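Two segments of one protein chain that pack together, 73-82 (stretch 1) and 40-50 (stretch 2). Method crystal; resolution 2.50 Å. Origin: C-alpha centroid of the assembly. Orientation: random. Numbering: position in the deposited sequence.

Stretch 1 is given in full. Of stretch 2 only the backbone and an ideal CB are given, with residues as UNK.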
# COMPACT_ATOMS: atom_id res chain seq x y z
N LYS A 73 17.85 -4.04 -4.44
CA LYS A 73 18.54 -4.27 -3.18
C LYS A 73 18.15 -3.21 -2.14
O LYS A 73 17.13 -3.35 -1.48
CB LYS A 73 20.06 -4.27 -3.39
CG LYS A 73 20.53 -5.41 -4.29
CD LYS A 73 22.03 -5.40 -4.51
CE LYS A 73 22.46 -6.59 -5.36
NZ LYS A 73 23.92 -6.58 -5.64
N THR A 74 18.95 -2.16 -2.01
CA THR A 74 18.64 -1.12 -1.03
C THR A 74 18.56 0.28 -1.63
O THR A 74 18.27 1.24 -0.93
CB THR A 74 19.69 -1.07 0.09
OG1 THR A 74 20.88 -0.43 -0.39
CG2 THR A 74 20.03 -2.48 0.56
N ALA A 75 18.82 0.38 -2.93
CA ALA A 75 18.78 1.68 -3.61
C ALA A 75 17.38 2.03 -4.09
O ALA A 75 16.71 1.21 -4.72
CB ALA A 75 19.74 1.67 -4.78
N GLY A 76 16.94 3.25 -3.80
CA GLY A 76 15.63 3.69 -4.22
C GLY A 76 14.54 3.51 -3.18
O GLY A 76 14.80 3.00 -2.09
N GLU A 77 13.32 3.92 -3.52
CA GLU A 77 12.22 3.79 -2.58
C GLU A 77 11.67 2.36 -2.55
O GLU A 77 11.61 1.67 -3.57
CB GLU A 77 11.09 4.76 -2.95
CG GLU A 77 11.56 6.16 -3.27
CD GLU A 77 10.42 7.16 -3.41
OE1 GLU A 77 9.36 6.80 -3.98
OE2 GLU A 77 10.57 8.32 -2.96
N TYR A 78 11.30 1.91 -1.36
CA TYR A 78 10.72 0.59 -1.17
C TYR A 78 9.21 0.74 -1.23
O TYR A 78 8.68 1.84 -1.10
CB TYR A 78 11.05 0.05 0.22
CG TYR A 78 12.47 -0.41 0.45
CD1 TYR A 78 12.73 -1.71 0.88
CD2 TYR A 78 13.55 0.46 0.28
CE1 TYR A 78 14.02 -2.14 1.15
CE2 TYR A 78 14.85 0.04 0.55
CZ TYR A 78 15.07 -1.26 0.98
OH TYR A 78 16.34 -1.71 1.23
N ALA A 79 8.53 -0.39 -1.39
CA ALA A 79 7.06 -0.43 -1.37
C ALA A 79 6.83 -1.71 -0.57
O ALA A 79 6.22 -2.66 -1.04
CB ALA A 79 6.52 -0.57 -2.79
N PRO A 80 7.30 -1.72 0.69
CA PRO A 80 7.22 -2.84 1.62
C PRO A 80 5.89 -3.16 2.28
O PRO A 80 4.96 -2.36 2.28
CB PRO A 80 8.27 -2.47 2.67
CG PRO A 80 8.01 -0.98 2.82
CD PRO A 80 7.76 -0.50 1.39
N LEU A 81 5.84 -4.38 2.82
CA LEU A 81 4.70 -4.91 3.53
C LEU A 81 5.15 -5.29 4.94
O LEU A 81 6.09 -6.07 5.10
CB LEU A 81 4.15 -6.15 2.82
CG LEU A 81 3.22 -5.89 1.64
CD1 LEU A 81 3.08 -7.16 0.82
CD2 LEU A 81 1.86 -5.40 2.15
N PHE A 82 4.50 -4.74 5.95
CA PHE A 82 4.83 -5.08 7.33
C PHE A 82 3.68 -5.89 7.91
O PHE A 82 2.52 -5.57 7.68
CB PHE A 82 5.09 -3.83 8.17
CG PHE A 82 6.44 -3.22 7.93
CD1 PHE A 82 6.71 -2.53 6.75
CD2 PHE A 82 7.47 -3.38 8.86
CE1 PHE A 82 7.99 -2.00 6.50
CE2 PHE A 82 8.75 -2.85 8.62
CZ PHE A 82 9.01 -2.17 7.44
N UNK A 40 -2.51 -5.14 11.35
CA UNK A 40 -2.05 -6.51 11.14
C UNK A 40 -1.12 -6.58 9.95
O UNK A 40 -0.08 -7.24 9.99
CB UNK A 40 -3.23 -7.46 10.94
N UNK A 41 -1.50 -5.90 8.88
CA UNK A 41 -0.71 -5.88 7.65
C UNK A 41 -0.74 -4.47 7.08
O UNK A 41 -1.80 -3.86 6.96
CB UNK A 41 -1.24 -6.89 6.63
N UNK A 42 0.44 -3.96 6.73
CA UNK A 42 0.55 -2.61 6.20
C UNK A 42 1.40 -2.56 4.94
O UNK A 42 2.51 -3.07 4.92
CB UNK A 42 1.14 -1.68 7.26
N UNK A 43 0.87 -1.95 3.89
CA UNK A 43 1.63 -1.79 2.67
C UNK A 43 1.97 -0.31 2.65
O UNK A 43 1.07 0.52 2.63
CB UNK A 43 0.87 -2.24 1.43
N UNK A 44 3.25 0.03 2.68
CA UNK A 44 3.65 1.43 2.69
C UNK A 44 4.39 1.83 1.42
O UNK A 44 5.06 1.00 0.81
CB UNK A 44 4.53 1.71 3.91
N UNK A 45 4.28 3.09 1.02
CA UNK A 45 4.98 3.55 -0.17
C UNK A 45 6.01 4.63 0.18
O UNK A 45 5.98 5.18 1.28
CB UNK A 45 3.98 4.08 -1.20
N UNK A 46 6.90 4.92 -0.77
CA UNK A 46 7.96 5.93 -0.59
C UNK A 46 8.82 5.68 0.65
O UNK A 46 9.01 6.57 1.47
CB UNK A 46 7.34 7.32 -0.50
N UNK A 47 9.33 4.46 0.80
CA UNK A 47 10.14 4.15 1.96
C UNK A 47 11.61 3.93 1.59
O UNK A 47 11.94 2.98 0.88
CB UNK A 47 9.58 2.91 2.66
N UNK A 48 12.48 4.82 2.05
CA UNK A 48 13.91 4.68 1.75
C UNK A 48 14.53 3.68 2.73
O UNK A 48 13.97 3.41 3.80
CB UNK A 48 14.62 6.03 1.83
N UNK A 49 15.68 3.14 2.36
CA UNK A 49 16.35 2.15 3.19
C UNK A 49 16.54 2.52 4.67
O UNK A 49 16.33 1.69 5.55
CB UNK A 49 17.72 1.86 2.58
N UNK A 50 16.92 3.76 4.94
CA UNK A 50 17.09 4.15 6.33
C UNK A 50 15.73 4.16 7.01
O UNK A 50 15.63 3.81 8.18
CB UNK A 50 17.77 5.52 6.44

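Position 40 points away from stretch 1, which sets no preference. It is Asp 40, its carboxylate hydrogen-bonded elsewhere in the structure.

Position 41 has extended angles and a sideways CB. Leu 81 CD2 is the methyl within reach, so an aliphatic side chain would suit. It is Ile 41, with CG2 4.2 Å from Leu 81 CD2.

Position 42 pairs antiparallel with Phe 82, its CB on the same sheet face as that ring. The backbone bonds both ways: 42 N to Phe 82 O and Phe 82 N to 42 O, each 2.8 Å. Many side chains fit, beta-branched ones well. It is Val 42.

Position 43 faces Leu 81. An ideal CB would sit 3.4 Å from Leu 81 CD2, which is tight. Glycine suits best, though the ordinary strand phi and psi do not demand it. It is Gly 43.

Position 44 donates its N to Pro 80 O at 3.0 Å. Its CB points sideways, and a long, flexible or branched apolar chain could reach the Phe 82 ring. It is Met 44, modelled as selenomethionine. SE lies 4.3 Å from Phe 82 CD1, oblique to the ring.

Position 45 points away, so the choice is open. It is Gln 45, NE2 hydrogen-bonded elsewhere.

Position 46 has positive phi and psi, 55/51, which favour glycine, asparagine or aspartate. Its CB is 4.1 Å from Glu 77 OE1, so a positive charge might also be expected. It is Glu 46 instead, a like charge, its OE2 4.4 Å from Glu 77 OE2.

Position 47 lies beside Tyr 78 and Pro 80. Its O accepts from Tyr 78 N at 2.6 Å; its N gives a weak bond to Tyr 78 O at 3.3 Å. A compact apolar residue suits. It is Val 47, with CG2 3.9 Å from Pro 80 CD.

Position 48 starts its side chain away from stretch 1, just before a helix. Serine, threonine or aspartate could cap there. It is Leu 48, whose CD2 returns to 4.0 Å from Glu 77 CG.

Position 49 opens the helix. Its ideal CB is close to both Thr 74 O, 3.6 Å, and Tyr 78 CE2, 4.0 Å. A flat polar or aromatic group fits. It is His 49: CD2 is 3.0 Å from Tyr 78 OH and 3.5 Å from Thr 74 CB.

Position 50 points away, unconstrained by stretch 1. It is Asn 50.

Stretch 2 40-50: DIVGMQEVLHN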
# COMPACT_ATOMS: atom_id res chain seq x y z
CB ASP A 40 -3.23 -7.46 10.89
CG ASP A 40 -4.02 -7.78 12.14
OD1 ASP A 40 -3.40 -8.16 13.16
OD2 ASP A 40 -5.27 -7.67 12.09
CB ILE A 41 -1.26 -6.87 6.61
CG1 ILE A 41 -1.11 -8.28 7.15
CG2 ILE A 41 -0.52 -6.71 5.30
CD1 ILE A 41 -1.76 -9.33 6.27
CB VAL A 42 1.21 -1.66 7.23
CG1 VAL A 42 1.11 -0.22 6.74
CG2 VAL A 42 0.56 -1.82 8.59
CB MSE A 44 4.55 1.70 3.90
CG MSE A 44 3.90 1.35 5.22
SE MSE A 44 5.13 1.43 6.74
CE MSE A 44 4.43 2.96 7.64
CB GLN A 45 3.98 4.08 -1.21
CG GLN A 45 2.86 3.12 -1.60
CD GLN A 45 1.78 3.00 -0.52
OE1 GLN A 45 1.43 3.99 0.12
NE2 GLN A 45 1.24 1.80 -0.33
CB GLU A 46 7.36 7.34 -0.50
CG GLU A 46 6.58 7.80 -1.73
CD GLU A 46 6.28 9.30 -1.74
OE1 GLU A 46 5.35 9.73 -2.46
OE2 GLU A 46 6.99 10.06 -1.04
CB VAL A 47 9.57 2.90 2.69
CG1 VAL A 47 10.25 2.70 4.02
CG2 VAL A 47 8.05 3.05 2.87
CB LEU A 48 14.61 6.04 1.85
CG LEU A 48 14.21 7.07 0.79
CD1 LEU A 48 14.90 8.40 1.05
CD2 LEU A 48 14.56 6.55 -0.59
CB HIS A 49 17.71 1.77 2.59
CG HIS A 49 18.39 0.69 3.37
ND1 HIS A 49 19.14 0.96 4.49
CD2 HIS A 49 18.35 -0.66 3.25
CE1 HIS A 49 19.53 -0.19 5.04
NE2 HIS A 49 19.06 -1.18 4.30
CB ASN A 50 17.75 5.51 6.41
CG ASN A 50 16.94 6.58 5.74
OD1 ASN A 50 16.03 7.15 6.35
ND2 ASN A 50 17.24 6.86 4.47
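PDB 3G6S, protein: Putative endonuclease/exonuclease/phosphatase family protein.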